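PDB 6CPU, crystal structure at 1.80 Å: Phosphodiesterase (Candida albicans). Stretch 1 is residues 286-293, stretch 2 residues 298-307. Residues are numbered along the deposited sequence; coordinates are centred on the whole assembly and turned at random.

Stretch 1 286-293: CFHFLIRL
Stretch 2, residues 298-307: KFKQFVEDPK

Contact between a helix end and the irregular segment that follows it in Phosphodiesterase from Candida albicans. Residues 286-292 are helical, continuing a helix that begins earlier in the chain, with phi/psi near -60/-45 and i to i-4 bonds such as Arg292 N to His288 O (3.0 Å); Leu293 (-88/-4) lies beyond it. Stretch 2 has no regular helix or strand. Lys298 (-69/160) and Phe299 (-128/164) are extended, then a type I turn runs from Phe299 to Phe302 through Lys300 (-57/-34) and Gln301 (-91/5), closed by Phe302 N to Phe299 O at 3.0 Å. The CA atoms of Ile291 and Lys298 are 6.0 Å apart, those of His288 and Phe302 9.0 Å, and 424 Å² is buried in total.

Ile291 points toward stretch 2 and is m,t (-72°, 156°). Ile291 CD1 reaches the edge of the Phe299 ring, 3.4 Å from Phe299 CE2, while Ile291 CG2 lies over a face of Phe302, 4.2 Å from the ring centroid and 20° off the normal, in a CH-pi contact; the same CG2 is 3.7 Å from Lys298 CG. Phe299 leaves the backbone sideways, but its p rotamer (51°, chi2 102°) brings the ring end to the helix. There Phe287, t (-166°, chi2 67°), meets it obliquely, Phe287 CE2 to Phe299 CE2 at 3.7 Å with planes at 46°. Phe302, t (-178°, chi2 80°), points toward the helix. His288, m (-89°, chi2 -116°), places CE1 3.5 Å from Phe302 CE1, with ring planes at 36°; its NE2 is hydrogen-bonded elsewhere in the structure.

Arg292 has the largest covered area. Its CA-to-CB bond points sideways, but an m,t,t chain (-66°, -167°, -169°) extends the side chain and chi4 of -80° turns the guanidinium so that Phe302 CZ lies over one face, 3.6 Å from Arg292 CZ, and Pro306 CG over the opposite face. This sandwich leaves the guanidinium edge free for polar partners: Arg292 NH1 and NH2 both donate to Glu304 O, at 2.9 and 3.1 Å, a forked arrangement near the guanidinium plane. Pro306, C-gamma endo, points toward the helix, with CB 3.6 Å from Arg292 NH2.

Glu304 CB points away, yet t,p (-173°, 60°, chi3 48°) brings the carboxylate back to two cations, one at each oxygen. Glu304 OE2 forms a salt bridge with Arg292 NH1 at 3.3 Å, its hydrogen bond weak at 122°; Glu304 OE1 forms another, within stretch 2, at 2.6 Å from NZ of Lys298, whose m,t,t,t chain is extended and carries NZ to the carboxylate. Further along, Asp305, t (-172°), accepts Lys307 N at OD1, 3.0 Å.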

# COMPACT_ATOMS: atom_id res chain seq x y z
N CYS A 286 12.70 0.42 4.84
CA CYS A 286 13.18 1.80 4.98
C CYS A 286 13.45 2.15 6.43
O CYS A 286 14.47 2.77 6.76
CB CYS A 286 12.16 2.81 4.44
SG CYS A 286 12.25 3.08 2.66
N PHE A 287 12.52 1.75 7.29
CA PHE A 287 12.63 2.01 8.73
C PHE A 287 13.95 1.44 9.28
O PHE A 287 14.69 2.14 9.97
CB PHE A 287 11.43 1.40 9.45
CG PHE A 287 11.25 1.88 10.86
CD1 PHE A 287 10.91 3.19 11.11
CD2 PHE A 287 11.39 1.00 11.92
CE1 PHE A 287 10.71 3.64 12.41
CE2 PHE A 287 11.19 1.44 13.22
CZ PHE A 287 10.86 2.76 13.47
N HIS A 288 14.25 0.19 8.95
CA HIS A 288 15.52 -0.43 9.38
C HIS A 288 16.75 0.26 8.77
O HIS A 288 17.71 0.55 9.50
CB HIS A 288 15.54 -1.93 9.11
CG HIS A 288 14.99 -2.75 10.23
ND1 HIS A 288 15.75 -3.65 10.95
CD2 HIS A 288 13.75 -2.78 10.78
CE1 HIS A 288 15.00 -4.21 11.88
NE2 HIS A 288 13.78 -3.71 11.79
N PHE A 289 16.71 0.55 7.46
CA PHE A 289 17.80 1.31 6.83
C PHE A 289 18.09 2.59 7.59
O PHE A 289 19.24 2.88 7.93
CB PHE A 289 17.49 1.66 5.36
CG PHE A 289 17.35 0.46 4.44
CD1 PHE A 289 17.83 -0.79 4.78
CD2 PHE A 289 16.75 0.62 3.19
CE1 PHE A 289 17.71 -1.87 3.92
CE2 PHE A 289 16.63 -0.45 2.32
CZ PHE A 289 17.10 -1.69 2.68
N LEU A 290 17.04 3.36 7.87
CA LEU A 290 17.19 4.64 8.54
C LEU A 290 17.73 4.53 9.97
O LEU A 290 18.48 5.41 10.41
CB LEU A 290 15.85 5.38 8.53
CG LEU A 290 15.42 5.87 7.14
CD1 LEU A 290 13.90 6.06 7.06
CD2 LEU A 290 16.14 7.16 6.78
N ILE A 291 17.37 3.47 10.68
CA ILE A 291 17.93 3.24 12.02
C ILE A 291 19.42 2.95 11.90
O ILE A 291 20.24 3.61 12.53
CB ILE A 291 17.21 2.11 12.77
CG1 ILE A 291 15.82 2.58 13.20
CG2 ILE A 291 18.01 1.69 14.00
CD1 ILE A 291 14.85 1.44 13.41
N ARG A 292 19.76 1.98 11.07
CA ARG A 292 21.15 1.57 10.90
C ARG A 292 22.04 2.67 10.31
O ARG A 292 23.26 2.63 10.46
CB ARG A 292 21.23 0.28 10.09
CG ARG A 292 20.61 -0.90 10.81
CD ARG A 292 20.97 -2.21 10.14
NE ARG A 292 20.19 -3.35 10.63
CZ ARG A 292 20.43 -4.01 11.76
NH1 ARG A 292 21.43 -3.67 12.56
NH2 ARG A 292 19.64 -5.03 12.10
N LEU A 293 21.43 3.67 9.66
CA LEU A 293 22.13 4.86 9.18
C LEU A 293 22.21 5.97 10.23
O LEU A 293 22.80 7.02 9.98
CB LEU A 293 21.42 5.42 7.94
CG LEU A 293 21.63 4.62 6.65
CD1 LEU A 293 20.55 4.93 5.62
CD2 LEU A 293 23.02 4.88 6.09
N LYS A 298 17.95 3.76 17.75
CA LYS A 298 17.52 2.39 17.98
C LYS A 298 16.52 2.40 19.13
O LYS A 298 16.47 3.36 19.91
CB LYS A 298 18.71 1.48 18.28
CG LYS A 298 19.82 1.59 17.24
CD LYS A 298 20.79 0.43 17.31
CE LYS A 298 22.02 0.73 16.47
NZ LYS A 298 22.93 -0.43 16.33
N PHE A 299 15.72 1.35 19.23
CA PHE A 299 14.69 1.23 20.25
C PHE A 299 14.83 -0.09 20.99
O PHE A 299 15.50 -1.01 20.52
CB PHE A 299 13.28 1.41 19.65
CG PHE A 299 12.99 0.55 18.45
CD1 PHE A 299 12.23 -0.60 18.57
CD2 PHE A 299 13.45 0.91 17.19
CE1 PHE A 299 11.94 -1.40 17.48
CE2 PHE A 299 13.16 0.11 16.08
CZ PHE A 299 12.41 -1.04 16.23
N LYS A 300 14.17 -0.19 22.14
CA LYS A 300 14.34 -1.37 23.00
C LYS A 300 14.01 -2.67 22.28
O LYS A 300 14.62 -3.71 22.55
CB LYS A 300 13.47 -1.24 24.25
CG LYS A 300 13.73 -2.31 25.29
CD LYS A 300 13.06 -1.97 26.62
CE LYS A 300 13.57 -2.87 27.73
NZ LYS A 300 12.69 -2.81 28.93
N GLN A 301 13.04 -2.62 21.38
CA GLN A 301 12.54 -3.81 20.70
C GLN A 301 13.27 -4.10 19.38
O GLN A 301 12.89 -5.02 18.66
CB GLN A 301 11.03 -3.67 20.45
CG GLN A 301 10.21 -3.41 21.70
CD GLN A 301 9.94 -1.94 21.97
OE1 GLN A 301 10.77 -1.08 21.68
NE2 GLN A 301 8.78 -1.64 22.54
N PHE A 302 14.31 -3.32 19.08
CA PHE A 302 15.10 -3.50 17.87
C PHE A 302 16.05 -4.68 18.01
O PHE A 302 16.72 -4.82 19.04
CB PHE A 302 15.86 -2.21 17.58
CG PHE A 302 16.67 -2.25 16.32
CD1 PHE A 302 16.06 -2.04 15.08
CD2 PHE A 302 18.04 -2.48 16.35
CE1 PHE A 302 16.80 -2.07 13.91
CE2 PHE A 302 18.78 -2.52 15.19
CZ PHE A 302 18.16 -2.31 13.96
N VAL A 303 16.11 -5.54 16.99
CA VAL A 303 16.96 -6.73 17.01
C VAL A 303 18.22 -6.45 16.20
O VAL A 303 18.19 -6.39 14.97
CB VAL A 303 16.21 -7.96 16.48
CG1 VAL A 303 17.12 -9.18 16.44
CG2 VAL A 303 14.98 -8.24 17.32
N GLU A 304 19.33 -6.26 16.91
CA GLU A 304 20.57 -5.78 16.31
C GLU A 304 21.07 -6.65 15.14
O GLU A 304 21.61 -6.12 14.18
CB GLU A 304 21.66 -5.67 17.38
CG GLU A 304 22.96 -5.04 16.91
CD GLU A 304 22.77 -3.63 16.39
OE1 GLU A 304 22.10 -2.82 17.08
OE2 GLU A 304 23.30 -3.32 15.30
N ASP A 305 20.89 -7.96 15.24
CA ASP A 305 21.43 -8.90 14.26
C ASP A 305 20.42 -9.16 13.14
O ASP A 305 19.44 -9.88 13.35
CB ASP A 305 21.81 -10.21 14.95
CG ASP A 305 22.57 -11.17 14.03
OD1 ASP A 305 22.48 -11.06 12.79
OD2 ASP A 305 23.26 -12.06 14.57
N PRO A 306 20.69 -8.63 11.94
CA PRO A 306 19.68 -8.73 10.87
C PRO A 306 19.52 -10.13 10.28
O PRO A 306 18.55 -10.37 9.56
CB PRO A 306 20.23 -7.77 9.81
CG PRO A 306 21.70 -7.82 9.99
CD PRO A 306 21.93 -7.99 11.47
N LYS A 307 20.43 -11.05 10.59
CA LYS A 307 20.41 -12.37 9.96
C LYS A 307 19.51 -13.35 10.72
O LYS A 307 19.20 -14.43 10.21
CB LYS A 307 21.85 -12.91 9.82
CG LYS A 307 22.79 -11.88 9.22
CD LYS A 307 24.18 -12.39 8.88
CE LYS A 307 25.11 -11.20 8.61
NZ LYS A 307 26.31 -11.53 7.81